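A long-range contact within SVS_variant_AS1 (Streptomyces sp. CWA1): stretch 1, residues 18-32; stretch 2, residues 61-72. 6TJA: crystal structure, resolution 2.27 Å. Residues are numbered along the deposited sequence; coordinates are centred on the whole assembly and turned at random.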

ATOM      1  N   GLU A  18      17.419 -23.586   6.661  1.00 31.99           N
ATOM      2  CA  GLU A  18      17.017 -24.129   7.933  1.00 31.67           C
ATOM      3  C   GLU A  18      15.546 -24.496   8.051  1.00 30.92           C
ATOM      4  O   GLU A  18      14.693 -23.677   7.958  1.00 34.41           O
ATOM      5  N   SER A  19      15.280 -25.758   8.253  1.00 27.83           N
ATOM      6  CA  SER A  19      13.898 -26.247   8.436  1.00 29.08           C
ATOM      7  C   SER A  19      13.647 -26.385   9.935  1.00 27.24           C
ATOM      8  O   SER A  19      14.362 -27.143  10.572  1.00 31.10           O
ATOM      9  N   ALA A  20      12.669 -25.678  10.488  1.00 26.89           N
ATOM     10  CA  ALA A  20      12.318 -25.826  11.916  1.00 27.12           C
ATOM     11  C   ALA A  20      10.860 -25.452  12.115  1.00 28.39           C
ATOM     12  O   ALA A  20      10.322 -24.640  11.316  1.00 28.58           O
ATOM     13  N   ILE A  21      10.271 -25.978  13.184  1.00 28.92           N
ATOM     14  CA  ILE A  21       8.843 -25.743  13.509  1.00 29.34           C
ATOM     15  C   ILE A  21       8.684 -25.466  15.003  1.00 31.75           C
ATOM     16  O   ILE A  21       9.425 -26.057  15.813  1.00 30.03           O
ATOM     17  N   HIS A  22       7.770 -24.556  15.337  1.00 30.01           N
ATOM     18  CA  HIS A  22       7.551 -24.126  16.735  1.00 29.19           C
ATOM     19  C   HIS A  22       7.223 -25.348  17.598  1.00 30.78           C
ATOM     20  O   HIS A  22       6.375 -26.158  17.237  1.00 28.56           O
ATOM     21  N   PRO A  23       7.880 -25.542  18.766  1.00 31.67           N
ATOM     22  CA  PRO A  23       7.550 -26.675  19.640  1.00 29.82           C
ATOM     23  C   PRO A  23       6.101 -26.693  20.154  1.00 32.33           C
ATOM     24  O   PRO A  23       5.654 -27.719  20.548  1.00 30.70           O
ATOM     25  N   ARG A  24       5.381 -25.572  20.106  1.00 33.17           N
ATOM     26  CA  ARG A  24       3.975 -25.496  20.570  1.00 32.57           C
ATOM     27  C   ARG A  24       3.021 -25.450  19.380  1.00 29.67           C
ATOM     28  O   ARG A  24       1.883 -24.993  19.558  1.00 31.79           O
ATOM     29  N   VAL A  25       3.434 -25.937  18.211  1.00 31.18           N
ATOM     30  CA  VAL A  25       2.590 -25.858  16.981  1.00 33.83           C
ATOM     31  C   VAL A  25       1.203 -26.462  17.264  1.00 34.61           C
ATOM     32  O   VAL A  25       0.208 -25.800  16.930  1.00 32.35           O
ATOM     33  N   HIS A  26       1.121 -27.650  17.875  1.00 37.77           N
ATOM     34  CA  HIS A  26      -0.159 -28.396  18.089  1.00 38.08           C
ATOM     35  C   HIS A  26      -1.064 -27.609  19.044  1.00 35.96           C
ATOM     36  O   HIS A  26      -2.251 -27.567  18.805  1.00 38.82           O
ATOM     37  N   GLU A  27      -0.521 -26.989  20.080  1.00 37.61           N
ATOM     38  CA  GLU A  27      -1.306 -26.170  21.037  1.00 39.98           C
ATOM     39  C   GLU A  27      -1.893 -24.967  20.281  1.00 43.12           C
ATOM     40  O   GLU A  27      -3.066 -24.622  20.528  1.00 47.96           O
ATOM     41  N   VAL A  28      -1.105 -24.337  19.404  1.00 37.38           N
ATOM     42  CA  VAL A  28      -1.561 -23.141  18.641  1.00 36.08           C
ATOM     43  C   VAL A  28      -2.600 -23.583  17.611  1.00 33.35           C
ATOM     44  O   VAL A  28      -3.596 -22.908  17.492  1.00 31.96           O
ATOM     45  N   GLU A  29      -2.395 -24.696  16.920  1.00 36.99           N
ATOM     46  CA  GLU A  29      -3.366 -25.195  15.911  1.00 41.41           C
ATOM     47  C   GLU A  29      -4.736 -25.433  16.572  1.00 45.64           C
ATOM     48  O   GLU A  29      -5.772 -25.194  15.915  1.00 39.51           O
ATOM     49  N   LYS A  30      -4.768 -25.903  17.818  1.00 44.45           N
ATOM     50  CA  LYS A  30      -6.039 -26.251  18.500  1.00 45.87           C
ATOM     51  C   LYS A  30      -6.816 -24.944  18.671  1.00 42.75           C
ATOM     52  O   LYS A  30      -7.968 -24.874  18.248  1.00 42.21           O
ATOM     53  N   ARG A  31      -6.167 -23.929  19.233  1.00 38.02           N
ATOM     54  CA  ARG A  31      -6.764 -22.582  19.419  1.00 38.26           C
ATOM     55  C   ARG A  31      -7.203 -22.026  18.061  1.00 37.76           C
ATOM     56  O   ARG A  31      -8.291 -21.412  18.006  1.00 38.31           O
ATOM     57  N   ALA A  32      -6.418 -22.261  16.997  1.00 39.54           N
ATOM     58  CA  ALA A  32      -6.697 -21.752  15.632  1.00 40.63           C
ATOM     59  C   ALA A  32      -7.984 -22.398  15.107  1.00 42.66           C
ATOM     60  O   ALA A  32      -8.848 -21.680  14.589  1.00 43.05           O
ATOM     61  N   ALA A  61       4.109 -21.651  11.946  1.00 24.55           N
ATOM     62  CA  ALA A  61       4.966 -22.192  13.022  1.00 26.17           C
ATOM     63  C   ALA A  61       6.371 -22.493  12.478  1.00 25.64           C
ATOM     64  O   ALA A  61       7.339 -22.582  13.272  1.00 26.33           O
ATOM     65  N   ARG A  62       6.477 -22.688  11.167  1.00 26.09           N
ATOM     66  CA  ARG A  62       7.757 -22.839  10.433  1.00 27.27           C
ATOM     67  C   ARG A  62       8.412 -21.486  10.115  1.00 28.44           C
ATOM     68  O   ARG A  62       9.642 -21.468   9.903  1.00 30.02           O
ATOM     69  N   PHE A  63       7.658 -20.409  10.105  1.00 27.91           N
ATOM     70  CA  PHE A  63       8.198 -19.090   9.845  1.00 27.13           C
ATOM     71  C   PHE A  63       8.779 -18.485  11.107  1.00 27.45           C
ATOM     72  O   PHE A  63       9.748 -17.824  11.056  1.00 30.45           O
ATOM     73  N   ALA A  64       8.171 -18.772  12.242  1.00 27.38           N
ATOM     74  CA  ALA A  64       8.594 -18.234  13.517  1.00 25.51           C
ATOM     75  C   ALA A  64       8.681 -19.352  14.548  1.00 25.53           C
ATOM     76  O   ALA A  64       7.926 -19.408  15.476  1.00 23.53           O
ATOM     77  N   PRO A  65       9.631 -20.238  14.369  1.00 25.20           N
ATOM     78  CA  PRO A  65       9.692 -21.393  15.242  1.00 25.60           C
ATOM     79  C   PRO A  65      10.192 -21.191  16.672  1.00 27.12           C
ATOM     80  O   PRO A  65      10.182 -22.138  17.361  1.00 25.17           O
ATOM     81  N   THR A  66      10.633 -20.011  17.080  1.00 23.99           N
ATOM     82  CA  THR A  66      11.075 -19.771  18.477  1.00 27.51           C
ATOM     83  C   THR A  66      10.283 -18.615  19.087  1.00 28.91           C
ATOM     84  O   THR A  66      10.688 -18.136  20.150  1.00 31.44           O
ATOM     85  N   ALA A  67       9.165 -18.229  18.464  1.00 27.92           N
ATOM     86  CA  ALA A  67       8.231 -17.204  18.981  1.00 30.89           C
ATOM     87  C   ALA A  67       7.973 -17.473  20.466  1.00 32.02           C
ATOM     88  O   ALA A  67       7.460 -18.580  20.789  1.00 29.71           O
ATOM     89  N   ALA A  68       8.308 -16.508  21.328  1.00 32.99           N
ATOM     90  CA  ALA A  68       8.312 -16.683  22.801  1.00 34.42           C
ATOM     91  C   ALA A  68       6.871 -16.681  23.313  1.00 35.76           C
ATOM     92  O   ALA A  68       6.583 -17.422  24.268  1.00 40.80           O
ATOM     93  N   ASP A  69       5.994 -15.924  22.668  1.00 37.38           N
ATOM     94  CA  ASP A  69       4.595 -15.746  23.022  1.00 35.74           C
ATOM     95  C   ASP A  69       3.645 -16.443  22.072  1.00 37.39           C
ATOM     96  O   ASP A  69       3.479 -16.038  20.961  1.00 32.36           O
ATOM     97  N   GLU A  70       2.978 -17.451  22.585  1.00 37.87           N
ATOM     98  CA  GLU A  70       2.038 -18.232  21.840  1.00 40.65           C
ATOM     99  C   GLU A  70       0.880 -17.450  21.273  1.00 36.28           C
ATOM    100  O   GLU A  70       0.310 -17.823  20.293  1.00 32.10           O
ATOM    101  N   ASP A  71       0.512 -16.386  21.935  1.00 32.92           N
ATOM    102  CA  ASP A  71      -0.573 -15.613  21.435  1.00 36.98           C
ATOM    103  C   ASP A  71      -0.158 -14.875  20.190  1.00 35.61           C
ATOM    104  O   ASP A  71      -0.960 -14.601  19.369  1.00 34.29           O
ATOM    105  N   ARG A  72       1.106 -14.547  20.070  1.00 32.78           N
ATOM    106  CA  ARG A  72       1.602 -13.824  18.866  1.00 31.37           C
ATOM    107  C   ARG A  72       1.642 -14.793  17.686  1.00 29.81           C
ATOM    108  O   ARG A  72       1.251 -14.389  16.593  1.00 28.06           O
TER

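What does Glu70 reach from the start of its helix? Its CA-to-CB bond points sideways, yet the end of the side chain comes nearer to stretch 1, with chi1 between wells at -117° and chi2 t. The carboxylate meets Arg24 (m, m, m) in a two-pronged salt bridge: Arg24 NE donates to Glu70 OE1 at 2.8 Å and Arg24 NH2 to Glu70 OE2 at 3.2 Å. Its aliphatic part packs on Val28 (chi1 t), with Val28 CG2 3.7 Å from Glu70 CG.

How does His22 hold the loop of stretch 2? With chi1 t, its buried ring sends NE2 to Ala67 O in a short, nearly straight hydrogen bond of 2.6 Å. Across the ring, His22 ND1 accepts from Arg24 N at 3.0 Å, so both nitrogens are used. His22 CB also lies 3.9 Å from Ala61 CB, which Val25 CG2 approaches at 3.7 Å.

What covers Arg62? Ile21 (t, t) lays CD1 over one guanidinium face, 3.7 Å from Arg62 CG. Water 1 accepts from Arg62 NH1 at 2.7 Å and donates to Ser19 OG at 3.0 Å, bridging side chains too far apart to bond directly.

Where does the contact end? Arg31 points toward stretch 2, and its NH2 reaches Asp71 OD1 at 2.9 Å in a second salt bridge.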

ATOM      1  CB  GLU A  18      17.380 -23.145   9.035  1.00 31.60           C
ATOM      2  CG  GLU A  18      18.825 -22.743   9.091  1.00 33.56           C
ATOM      3  CD  GLU A  18      19.254 -21.823   7.984  1.00 35.16           C
ATOM      4  OE1 GLU A  18      18.599 -20.857   7.703  1.00 33.78           O
ATOM      5  OE2 GLU A  18      20.284 -22.077   7.407  1.00 37.69           O
ATOM      6  CB  SER A  19      13.670 -27.526   7.708  1.00 26.84           C
ATOM      7  OG  SER A  19      12.406 -28.031   8.080  1.00 29.81           O
ATOM      8  CB  ALA A  20      13.225 -24.961  12.784  1.00 28.84           C
ATOM      9  CB  ILE A  21       8.011 -26.917  12.994  1.00 31.93           C
ATOM     10  CG1 ILE A  21       6.515 -26.583  13.077  1.00 31.74           C
ATOM     11  CG2 ILE A  21       8.411 -28.240  13.652  1.00 30.96           C
ATOM     12  CD1 ILE A  21       5.690 -27.331  12.051  1.00 33.55           C
ATOM     13  CB  HIS A  22       6.471 -23.060  16.788  1.00 26.99           C
ATOM     14  CG  HIS A  22       6.503 -22.287  18.054  1.00 25.99           C
ATOM     15  ND1 HIS A  22       6.091 -22.833  19.235  1.00 25.02           N
ATOM     16  CD2 HIS A  22       6.910 -21.027  18.331  1.00 28.33           C
ATOM     17  CE1 HIS A  22       6.213 -21.943  20.199  1.00 29.82           C
ATOM     18  NE2 HIS A  22       6.763 -20.828  19.680  1.00 28.97           N
ATOM     19  CB  PRO A  23       8.523 -26.562  20.830  1.00 28.27           C
ATOM     20  CG  PRO A  23       9.190 -25.205  20.714  1.00 30.51           C
ATOM     21  CD  PRO A  23       9.019 -24.747  19.267  1.00 30.72           C
ATOM     22  CB  ARG A  24       3.831 -24.278  21.480  1.00 38.23           C
ATOM     23  CG  ARG A  24       4.873 -24.251  22.590  1.00 40.07           C
ATOM     24  CD  ARG A  24       4.494 -25.180  23.732  1.00 42.92           C
ATOM     25  NE  ARG A  24       3.294 -24.643  24.346  1.00 45.06           N
ATOM     26  CZ  ARG A  24       2.576 -25.216  25.302  1.00 44.37           C
ATOM     27  NH1 ARG A  24       2.949 -26.366  25.825  1.00 46.03           N
ATOM     28  NH2 ARG A  24       1.480 -24.614  25.727  1.00 43.85           N
ATOM     29  CB  VAL A  25       3.254 -26.499  15.746  1.00 34.54           C
ATOM     30  CG1 VAL A  25       3.650 -27.957  15.953  1.00 38.56           C
ATOM     31  CG2 VAL A  25       2.354 -26.376  14.541  1.00 34.96           C
ATOM     32  CB  HIS A  26       0.096 -29.846  18.551  1.00 42.33           C
ATOM     33  CG  HIS A  26       0.929 -30.632  17.577  1.00 47.28           C
ATOM     34  ND1 HIS A  26       2.194 -31.130  17.898  1.00 44.97           N
ATOM     35  CD2 HIS A  26       0.715 -30.971  16.281  1.00 46.69           C
ATOM     36  CE1 HIS A  26       2.691 -31.776  16.851  1.00 46.25           C
ATOM     37  NE2 HIS A  26       1.811 -31.685  15.846  1.00 46.59           N
ATOM     38  CB  GLU A  27      -0.441 -25.706  22.213  1.00 41.26           C
ATOM     39  CG  GLU A  27      -0.066 -26.813  23.201  1.00 46.74           C
ATOM     40  CD  GLU A  27       1.071 -27.748  22.807  1.00 48.92           C
ATOM     41  OE1 GLU A  27       1.711 -27.516  21.756  1.00 43.37           O
ATOM     42  OE2 GLU A  27       1.316 -28.725  23.554  1.00 60.93           O
ATOM     43  CB  VAL A  28      -0.383 -22.372  18.012  1.00 32.84           C
ATOM     44  CG1 VAL A  28      -0.846 -21.403  16.942  1.00 32.79           C
ATOM     45  CG2 VAL A  28       0.368 -21.644  19.106  1.00 33.57           C
ATOM     46  CB  GLU A  29      -2.838 -26.459  15.242  1.00 44.62           C
ATOM     47  CG  GLU A  29      -3.606 -26.823  13.986  1.00 56.87           C
ATOM     48  CD  GLU A  29      -3.409 -28.238  13.469  1.00 70.36           C
ATOM     49  OE1 GLU A  29      -2.368 -28.866  13.814  1.00 84.64           O
ATOM     50  OE2 GLU A  29      -4.306 -28.714  12.720  1.00 82.70           O
ATOM     51  CB  LYS A  30      -5.783 -26.914  19.857  1.00 53.99           C
ATOM     52  CG  LYS A  30      -6.523 -28.217  20.094  1.00 67.16           C
ATOM     53  CD  LYS A  30      -6.971 -28.425  21.531  1.00 77.67           C
ATOM     54  CE  LYS A  30      -7.823 -29.672  21.681  1.00 86.15           C
ATOM     55  NZ  LYS A  30      -7.951 -30.095  23.096  1.00 89.48           N
ATOM     56  CB  ARG A  31      -5.778 -21.696  20.175  1.00 39.88           C
ATOM     57  CG  ARG A  31      -5.483 -22.222  21.575  1.00 40.24           C
ATOM     58  CD  ARG A  31      -4.369 -21.440  22.235  1.00 42.18           C
ATOM     59  NE  ARG A  31      -4.721 -20.040  22.421  1.00 40.27           N
ATOM     60  CZ  ARG A  31      -3.871 -19.087  22.801  1.00 41.35           C
ATOM     61  NH1 ARG A  31      -2.586 -19.348  22.998  1.00 45.56           N
ATOM     62  NH2 ARG A  31      -4.311 -17.860  22.976  1.00 43.43           N
ATOM     63  CB  ALA A  32      -5.522 -22.002  14.718  1.00 37.23           C
ATOM     64  CB  ALA A  61       4.301 -23.422  13.618  1.00 25.53           C
ATOM     65  CB  ARG A  62       7.525 -23.639   9.159  1.00 28.56           C
ATOM     66  CG  ARG A  62       7.013 -25.047   9.430  1.00 28.33           C
ATOM     67  CD  ARG A  62       6.611 -25.643   8.090  1.00 33.05           C
ATOM     68  NE  ARG A  62       6.060 -26.974   8.219  1.00 32.78           N
ATOM     69  CZ  ARG A  62       6.784 -28.071   8.347  1.00 34.41           C
ATOM     70  NH1 ARG A  62       8.104 -28.004   8.324  1.00 41.10           N
ATOM     71  NH2 ARG A  62       6.188 -29.238   8.484  1.00 37.15           N
ATOM     72  CB  PHE A  63       7.115 -18.164   9.308  1.00 27.12           C
ATOM     73  CG  PHE A  63       6.861 -18.309   7.859  1.00 25.76           C
ATOM     74  CD1 PHE A  63       6.519 -19.519   7.330  1.00 26.73           C
ATOM     75  CD2 PHE A  63       6.987 -17.237   7.023  1.00 27.69           C
ATOM     76  CE1 PHE A  63       6.298 -19.664   5.998  1.00 27.82           C
ATOM     77  CE2 PHE A  63       6.772 -17.370   5.684  1.00 27.56           C
ATOM     78  CZ  PHE A  63       6.418 -18.581   5.172  1.00 29.15           C
ATOM     79  CB  ALA A  64       7.619 -17.174  13.950  1.00 25.95           C
ATOM     80  CB  PRO A  65      10.543 -22.372  14.458  1.00 23.99           C
ATOM     81  CG  PRO A  65      11.412 -21.527  13.630  1.00 26.54           C
ATOM     82  CD  PRO A  65      10.713 -20.235  13.382  1.00 28.27           C
ATOM     83  CB  THR A  66      12.589 -19.579  18.537  1.00 27.81           C
ATOM     84  OG1 THR A  66      12.889 -18.330  17.917  1.00 30.99           O
ATOM     85  CG2 THR A  66      13.322 -20.703  17.844  1.00 25.45           C
ATOM     86  CB  ALA A  67       6.951 -17.251  18.190  1.00 32.22           C
ATOM     87  CB  ALA A  68       9.173 -15.614  23.454  1.00 32.87           C
ATOM     88  CB  ASP A  69       4.289 -14.268  23.010  1.00 36.15           C
ATOM     89  CG  ASP A  69       2.992 -13.932  23.641  1.00 37.13           C
ATOM     90  OD1 ASP A  69       2.148 -14.788  23.808  1.00 33.07           O
ATOM     91  OD2 ASP A  69       2.826 -12.769  23.968  1.00 41.97           O
ATOM     92  CB  GLU A  70       1.486 -19.275  22.748  1.00 45.08           C
ATOM     93  CG  GLU A  70       1.793 -20.663  22.340  1.00 53.27           C
ATOM     94  CD  GLU A  70       1.795 -21.601  23.517  1.00 53.15           C
ATOM     95  OE1 GLU A  70       2.872 -21.868  24.031  1.00 56.53           O
ATOM     96  OE2 GLU A  70       0.726 -22.057  23.922  1.00 48.34           O
ATOM     97  CB  ASP A  71      -1.108 -14.637  22.467  1.00 38.07           C
ATOM     98  CG  ASP A  71      -1.525 -15.290  23.749  1.00 40.01           C
ATOM     99  OD1 ASP A  71      -1.957 -16.424  23.783  1.00 39.48           O
ATOM    100  OD2 ASP A  71      -1.416 -14.629  24.753  1.00 43.11           O
ATOM    101  CB  ARG A  72       2.965 -13.192  19.108  1.00 31.94           C
ATOM    102  CG  ARG A  72       2.923 -11.993  20.039  1.00 35.14           C
ATOM    103  CD  ARG A  72       4.348 -11.558  20.307  1.00 34.81           C
ATOM    104  NE  ARG A  72       4.419 -10.337  21.074  1.00 35.42           N
ATOM    105  CZ  ARG A  72       4.709  -9.122  20.609  1.00 39.43           C
ATOM    106  NH1 ARG A  72       4.891  -8.868  19.311  1.00 36.26           N
ATOM    107  NH2 ARG A  72       4.784  -8.137  21.486  1.00 36.17           N
TER
HETATM  108  O   HOH W   1      10.084 -26.152   7.917  1.00 28.09           O
HETATM  109  O   HOH W   2      11.036 -23.531   8.820  1.00 26.14           O